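Local coordinates for ABC transporter substrate-binding protein (Vibrio cholerae, PDB 3LKV) that probably serves as the substrate-binding protein of an ABC transporter and holds a phenylalanine molecule between its two lobes, at residues Pro70-Val74 / Val254-Leu258. Numbering follows the deposited sequence.
Sequences PDVLV and VAAIL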
ATOM      1  N   PRO A  70     -11.505 -12.259  11.358  1.00 24.02           N
ATOM      2  CA  PRO A  70     -10.727 -11.077  11.700  1.00 22.98           C
ATOM      3  C   PRO A  70     -11.120 -10.608  13.094  1.00 21.76           C
ATOM      4  O   PRO A  70     -12.182 -10.970  13.566  1.00 21.83           O
ATOM      5  CB  PRO A  70     -11.163 -10.059  10.659  1.00 21.90           C
ATOM      6  CG  PRO A  70     -12.634 -10.439  10.407  1.00 21.82           C
ATOM      7  CD  PRO A  70     -12.661 -11.950  10.520  1.00 24.38           C
ATOM      8  N   ASP A  71     -10.295  -9.787  13.720  1.00 21.31           N
ATOM      9  CA  ASP A  71     -10.606  -9.213  15.042  1.00 20.80           C
ATOM     10  C   ASP A  71     -11.665  -8.128  14.882  1.00 20.98           C
ATOM     11  O   ASP A  71     -12.541  -7.943  15.755  1.00 20.85           O
ATOM     12  CB  ASP A  71      -9.344  -8.650  15.682  1.00 21.01           C
ATOM     13  CG  ASP A  71      -8.252  -9.727  15.905  1.00 25.14           C
ATOM     14  OD1 ASP A  71      -8.489 -10.614  16.734  1.00 29.39           O
ATOM     15  OD2 ASP A  71      -7.157  -9.735  15.264  1.00 28.62           O
ATOM     16  N   VAL A  72     -11.588  -7.362  13.796  1.00 19.11           N
ATOM     17  CA  VAL A  72     -12.531  -6.277  13.597  1.00 18.84           C
ATOM     18  C   VAL A  72     -12.839  -6.140  12.121  1.00 18.70           C
ATOM     19  O   VAL A  72     -11.932  -6.241  11.271  1.00 19.72           O
ATOM     20  CB  VAL A  72     -11.999  -4.875  14.133  1.00 19.10           C
ATOM     21  CG1 VAL A  72     -13.053  -3.807  13.923  1.00 14.43           C
ATOM     22  CG2 VAL A  72     -11.644  -4.967  15.620  1.00 18.36           C
ATOM     23  N   LEU A  73     -14.115  -5.945  11.829  1.00 19.23           N
ATOM     24  CA  LEU A  73     -14.561  -5.709  10.460  1.00 19.44           C
ATOM     25  C   LEU A  73     -14.896  -4.231  10.325  1.00 18.24           C
ATOM     26  O   LEU A  73     -15.476  -3.659  11.245  1.00 19.06           O
ATOM     27  CB  LEU A  73     -15.778  -6.545  10.134  1.00 18.58           C
ATOM     28  CG  LEU A  73     -15.601  -8.049  10.057  1.00 20.89           C
ATOM     29  CD1 LEU A  73     -16.962  -8.724  10.405  1.00 16.29           C
ATOM     30  CD2 LEU A  73     -15.132  -8.437   8.652  1.00 18.63           C
ATOM     31  N   VAL A  74     -14.482  -3.613   9.229  1.00 17.58           N
ATOM     32  CA  VAL A  74     -14.738  -2.198   9.008  1.00 18.56           C
ATOM     33  C   VAL A  74     -15.555  -2.082   7.727  1.00 19.58           C
ATOM     34  O   VAL A  74     -15.148  -2.623   6.660  1.00 20.44           O
ATOM     35  CB  VAL A  74     -13.435  -1.374   8.875  1.00 19.13           C
ATOM     36  CG1 VAL A  74     -13.783   0.062   8.480  1.00 17.90           C
ATOM     37  CG2 VAL A  74     -12.623  -1.398  10.199  1.00 15.83           C
ATOM     38  N   VAL A 254     -11.634   1.221  16.247  1.00 18.76           N
ATOM     39  CA  VAL A 254     -10.962  -0.053  16.002  1.00 17.91           C
ATOM     40  C   VAL A 254      -9.935  -0.360  17.126  1.00 18.21           C
ATOM     41  O   VAL A 254      -9.937  -1.440  17.678  1.00 17.85           O
ATOM     42  CB  VAL A 254     -10.298  -0.058  14.635  1.00 18.36           C
ATOM     43  CG1 VAL A 254      -9.456  -1.303  14.475  1.00 15.90           C
ATOM     44  CG2 VAL A 254     -11.352   0.040  13.521  1.00 14.75           C
ATOM     45  N   ALA A 255      -9.106   0.603  17.510  1.00 17.66           N
ATOM     46  CA  ALA A 255      -8.119   0.328  18.569  1.00 18.89           C
ATOM     47  C   ALA A 255      -8.809   0.014  19.892  1.00 19.24           C
ATOM     48  O   ALA A 255      -8.379  -0.899  20.607  1.00 19.70           O
ATOM     49  CB  ALA A 255      -7.081   1.442  18.748  1.00 16.85           C
ATOM     50  N   ALA A 256      -9.885   0.740  20.212  1.00 19.40           N
ATOM     51  CA  ALA A 256     -10.556   0.513  21.491  1.00 19.28           C
ATOM     52  C   ALA A 256     -11.115  -0.905  21.482  1.00 18.14           C
ATOM     53  O   ALA A 256     -11.010  -1.625  22.460  1.00 19.44           O
ATOM     54  CB  ALA A 256     -11.662   1.582  21.738  1.00 18.58           C
ATOM     55  N   ILE A 257     -11.630  -1.352  20.354  1.00 17.61           N
ATOM     56  CA  ILE A 257     -12.212  -2.698  20.312  1.00 17.07           C
ATOM     57  C   ILE A 257     -11.122  -3.753  20.459  1.00 18.45           C
ATOM     58  O   ILE A 257     -11.270  -4.760  21.163  1.00 17.57           O
ATOM     59  CB  ILE A 257     -13.039  -2.899  19.016  1.00 16.64           C
ATOM     60  CG1 ILE A 257     -14.288  -2.018  19.118  1.00 17.80           C
ATOM     61  CG2 ILE A 257     -13.402  -4.379  18.765  1.00 14.82           C
ATOM     62  CD1 ILE A 257     -15.119  -1.829  17.854  1.00 18.35           C
ATOM     63  N   LEU A 258     -10.022  -3.528  19.777  1.00 19.12           N
ATOM     64  CA  LEU A 258      -8.911  -4.476  19.811  1.00 20.29           C
ATOM     65  C   LEU A 258      -8.403  -4.638  21.243  1.00 21.44           C
ATOM     66  O   LEU A 258      -7.922  -5.675  21.596  1.00 23.06           O
ATOM     67  CB  LEU A 258      -7.763  -3.994  18.888  1.00 19.53           C
ATOM     68  CG  LEU A 258      -7.996  -4.191  17.369  1.00 19.61           C
ATOM     69  CD1 LEU A 258      -6.917  -3.529  16.595  1.00 18.32           C
ATOM     70  CD2 LEU A 258      -8.076  -5.669  16.986  1.00 15.80           C
TER
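Val72, at the start of strand 72-76, sends its two methyls into the last turn of helix 243-258 and carries most of this contact. Its CG2 lies 3.7 Å from CG2 of Ile257 and 3.9 Å from CD2 of Leu258, the valine side chain running aslant to both. CG1 of Val72 points to the start of that turn, 4.2 Å from CG2 of Val254. With chi1 at -178°, CG1 is anti to the backbone N and CG2 anti to the carbonyl carbon, which spreads the fork across Val254, Ile257 and Leu258. Two residues further along the strand, Val74 lays its CG2 3.8 Å from CG2 of Val254; the two side chains cross at about a right angle, and the Val254 methyl thus serves both strand valines. At the other end, CD2 of Leu258 reaches over to CB of Asp71, 3.5 Å away, touching the aliphatic part of the aspartate while Asp71 OD2 is hydrogen-bonded to the backbone N of Lys10. The short axes run nearly antiparallel, at 163°, and approach to 9.7 Å. Val94 of the adjacent strand 93-98 touches Val72, Val254 and Ile257, and Ala9 of strand 9-15 touches Leu258, so the helix end covers one face of the parallel sheet near the N-terminal ends of these strands. This is the helix-on-sheet layering of a Rossmann-like periplasmic-binding-protein lobe; the side chain of Val74 is about 12 Å from the bound phenylalanine. Every contact between the two segments is carbon on carbon, implying dispersion and apolar burial rather than directed polar bonds.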